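Local coordinates for protein cellulase (PDB 5I2U) that probably hydrolyses the beta-1,4-glucosidic bonds of cellulose, as a salt-tolerant family 5 glycoside hydrolase built on a TIM barrel, at residues Asp128-Asn133 against Val282-Ser287. Sequence-based numbering, arbitrary orientation.
Sequences DFHAHN and VAWSVS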
ATOM      1  N   ASP A 128      -3.120   6.077   1.730  1.00 30.32           N
ATOM      2  CA  ASP A 128      -3.044   5.977   0.278  1.00 32.13           C
ATOM      3  C   ASP A 128      -4.080   6.901  -0.406  1.00 32.81           C
ATOM      4  O   ASP A 128      -5.288   6.745  -0.252  1.00 34.16           O
ATOM      5  CB  ASP A 128      -3.148   4.493  -0.155  1.00 33.14           C
ATOM      6  CG  ASP A 128      -3.616   4.295  -1.607  1.00 36.59           C
ATOM      7  OD1 ASP A 128      -3.262   5.091  -2.507  1.00 36.24           O
ATOM      8  OD2 ASP A 128      -4.340   3.296  -1.841  1.00 38.24           O
ATOM      9  N   PHE A 129      -3.544   7.865  -1.155  1.00 29.29           N
ATOM     10  CA  PHE A 129      -4.278   8.812  -1.956  1.00 27.89           C
ATOM     11  C   PHE A 129      -4.578   8.059  -3.217  1.00 27.97           C
ATOM     12  O   PHE A 129      -3.778   8.037  -4.154  1.00 28.31           O
ATOM     13  CB  PHE A 129      -3.369  10.020  -2.198  1.00 30.51           C
ATOM     14  CG  PHE A 129      -4.061  11.214  -2.749  1.00 30.29           C
ATOM     15  CD1 PHE A 129      -4.762  12.071  -1.908  1.00 30.11           C
ATOM     16  CD2 PHE A 129      -3.976  11.505  -4.110  1.00 31.45           C
ATOM     17  CE1 PHE A 129      -5.387  13.196  -2.416  1.00 33.01           C
ATOM     18  CE2 PHE A 129      -4.595  12.623  -4.630  1.00 32.18           C
ATOM     19  CZ  PHE A 129      -5.307  13.473  -3.781  1.00 34.65           C
ATOM     20  N   HIS A 130      -5.737   7.407  -3.218  1.00 30.33           N
ATOM     21  CA  HIS A 130      -6.047   6.352  -4.162  1.00 29.22           C
ATOM     22  C   HIS A 130      -6.621   6.928  -5.465  1.00 32.55           C
ATOM     23  O   HIS A 130      -7.828   6.850  -5.742  1.00 36.28           O
ATOM     24  CB  HIS A 130      -6.969   5.324  -3.504  1.00 29.53           C
ATOM     25  CG  HIS A 130      -6.941   3.977  -4.159  1.00 29.74           C
ATOM     26  ND1 HIS A 130      -6.028   3.000  -3.822  1.00 30.97           N
ATOM     27  CD2 HIS A 130      -7.735   3.436  -5.105  1.00 30.40           C
ATOM     28  CE1 HIS A 130      -6.254   1.920  -4.542  1.00 30.87           C
ATOM     29  NE2 HIS A 130      -7.284   2.160  -5.333  1.00 34.32           N
ATOM     30  N   ALA A 131      -5.715   7.500  -6.252  1.00 29.46           N
ATOM     31  CA  ALA A 131      -6.017   8.214  -7.472  1.00 29.99           C
ATOM     32  C   ALA A 131      -5.398   7.505  -8.663  1.00 32.77           C
ATOM     33  O   ALA A 131      -4.339   6.869  -8.539  1.00 30.13           O
ATOM     34  CB  ALA A 131      -5.437   9.620  -7.389  1.00 29.13           C
ATOM     35  N   HIS A 132      -6.069   7.625  -9.806  1.00 35.89           N
ATOM     36  CA  HIS A 132      -5.475   7.366 -11.123  1.00 42.39           C
ATOM     37  C   HIS A 132      -5.084   8.672 -11.814  1.00 43.17           C
ATOM     38  O   HIS A 132      -3.985   8.779 -12.366  1.00 48.49           O
ATOM     39  CB  HIS A 132      -6.440   6.612 -12.037  1.00 44.82           C
ATOM     40  CG  HIS A 132      -6.716   5.204 -11.607  1.00 46.40           C
ATOM     41  ND1 HIS A 132      -5.722   4.256 -11.475  1.00 41.91           N
ATOM     42  CD2 HIS A 132      -7.880   4.573 -11.324  1.00 46.64           C
ATOM     43  CE1 HIS A 132      -6.263   3.108 -11.106  1.00 44.01           C
ATOM     44  NE2 HIS A 132      -7.570   3.272 -11.009  1.00 46.45           N
ATOM     45  N   ASN A 133      -5.992   9.647 -11.798  1.00 43.03           N
ATOM     46  CA  ASN A 133      -5.720  10.963 -12.378  1.00 48.91           C
ATOM     47  C   ASN A 133      -4.827  11.791 -11.451  1.00 46.33           C
ATOM     48  O   ASN A 133      -4.592  11.411 -10.300  1.00 38.80           O
ATOM     49  CB  ASN A 133      -7.022  11.699 -12.696  1.00 50.07           C
ATOM     50  CG  ASN A 133      -7.841  10.990 -13.754  1.00 59.96           C
ATOM     51  OD1 ASN A 133      -7.472  10.987 -14.928  1.00 70.71           O
ATOM     52  ND2 ASN A 133      -8.942  10.354 -13.346  1.00 60.30           N
ATOM     53  N   VAL A 282       1.792  -5.705   0.152  1.00 28.51           N
ATOM     54  CA  VAL A 282       0.436  -5.509   0.650  1.00 29.80           C
ATOM     55  C   VAL A 282      -0.543  -6.111  -0.358  1.00 27.85           C
ATOM     56  O   VAL A 282      -0.592  -5.695  -1.530  1.00 26.36           O
ATOM     57  CB  VAL A 282       0.131  -4.016   0.867  1.00 31.65           C
ATOM     58  CG1 VAL A 282      -1.124  -3.831   1.709  1.00 31.78           C
ATOM     59  CG2 VAL A 282       1.315  -3.312   1.539  1.00 33.03           C
ATOM     60  N   ALA A 283      -1.327  -7.086   0.102  1.00 26.32           N
ATOM     61  CA  ALA A 283      -2.288  -7.781  -0.773  1.00 25.52           C
ATOM     62  C   ALA A 283      -3.635  -7.038  -0.848  1.00 25.43           C
ATOM     63  O   ALA A 283      -4.118  -6.533   0.173  1.00 26.51           O
ATOM     64  CB  ALA A 283      -2.484  -9.206  -0.300  1.00 24.49           C
ATOM     65  N   TRP A 284      -4.232  -7.015  -2.046  1.00 26.25           N
ATOM     66  CA  TRP A 284      -5.522  -6.329  -2.357  1.00 27.68           C
ATOM     67  C   TRP A 284      -6.626  -7.339  -2.739  1.00 27.70           C
ATOM     68  O   TRP A 284      -6.355  -8.225  -3.551  1.00 27.93           O
ATOM     69  CB  TRP A 284      -5.275  -5.408  -3.543  1.00 29.97           C
ATOM     70  CG  TRP A 284      -6.459  -4.667  -4.119  1.00 32.65           C
ATOM     71  CD1 TRP A 284      -7.357  -5.133  -5.044  1.00 34.06           C
ATOM     72  CD2 TRP A 284      -6.850  -3.327  -3.822  1.00 33.08           C
ATOM     73  NE1 TRP A 284      -8.291  -4.172  -5.321  1.00 35.72           N
ATOM     74  CE2 TRP A 284      -8.003  -3.049  -4.593  1.00 35.19           C
ATOM     75  CE3 TRP A 284      -6.358  -2.339  -2.954  1.00 33.65           C
ATOM     76  CZ2 TRP A 284      -8.658  -1.807  -4.547  1.00 34.40           C
ATOM     77  CZ3 TRP A 284      -7.000  -1.107  -2.916  1.00 34.58           C
ATOM     78  CH2 TRP A 284      -8.136  -0.849  -3.717  1.00 34.11           C
ATOM     79  N   SER A 285      -7.866  -7.256  -2.233  1.00 28.64           N
ATOM     80  CA  SER A 285      -8.377  -6.261  -1.285  1.00 28.99           C
ATOM     81  C   SER A 285      -9.297  -6.907  -0.271  1.00 28.60           C
ATOM     82  O   SER A 285     -10.016  -7.892  -0.576  1.00 26.09           O
ATOM     83  CB  SER A 285      -9.168  -5.144  -1.992  1.00 27.93           C
ATOM     84  OG  SER A 285     -10.229  -5.636  -2.789  1.00 32.29           O
ATOM     85  N   VAL A 286      -9.322  -6.292   0.911  1.00 28.68           N
ATOM     86  CA  VAL A 286     -10.236  -6.683   1.990  1.00 28.03           C
ATOM     87  C   VAL A 286     -11.565  -6.021   1.664  1.00 27.52           C
ATOM     88  O   VAL A 286     -11.836  -4.887   2.065  1.00 31.96           O
ATOM     89  CB  VAL A 286      -9.741  -6.241   3.376  1.00 27.37           C
ATOM     90  CG1 VAL A 286     -10.710  -6.686   4.449  1.00 28.24           C
ATOM     91  CG2 VAL A 286      -8.344  -6.788   3.655  1.00 29.28           C
ATOM     92  N   SER A 287     -12.363  -6.746   0.904  1.00 24.82           N
ATOM     93  CA  SER A 287     -13.613  -6.261   0.333  1.00 25.70           C
ATOM     94  C   SER A 287     -14.461  -7.491  -0.050  1.00 26.03           C
ATOM     95  O   SER A 287     -13.956  -8.616  -0.022  1.00 25.69           O
ATOM     96  CB  SER A 287     -13.322  -5.386  -0.902  1.00 27.24           C
ATOM     97  OG  SER A 287     -12.565  -6.074  -1.911  1.00 26.04           O
TER
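His-130 and Trp-284 reach for each other from opposite directions. CE1 of His-130 lies 3.4 Å from CH2 of Trp-284, and NE2 of His-130 is 3.5 Å from the same carbon. The ring planes are nearly parallel, at 3°, but slid well apart, with the imidazole and six-membered ring centroids 5.1 Å apart, so there is little overlap. Trp-63 packs against both rings, edge-to-face with His-130. Both residues have CG anti to the backbone N (chi1 -158° in His-130, 176° in Trp-284), and this extends the rings across the gap between their strands. Those strands, 124-130 and 281-286, are the third and eighth of the eight-stranded TIM barrel. The cis peptide after Trp-284 matches the one that family 5 enzymes commonly carry after an active-site tryptophan. A glycerol beside His-130 is consistent with a pocket here. Next outward, ND1 of His-130 donates a nearly straight bond to OD2 of Asp-128 at 2.6 Å, on the carboxylate's syn side, which helps to hold the imidazole's rotation. With His-130 cut back to an alanine, CH2 and CZ3 of Trp-284 would probably lose their neighbour and Asp-128 its imidazole partner. Arg-89 forms a salt bridge with that same OD2 oxygen.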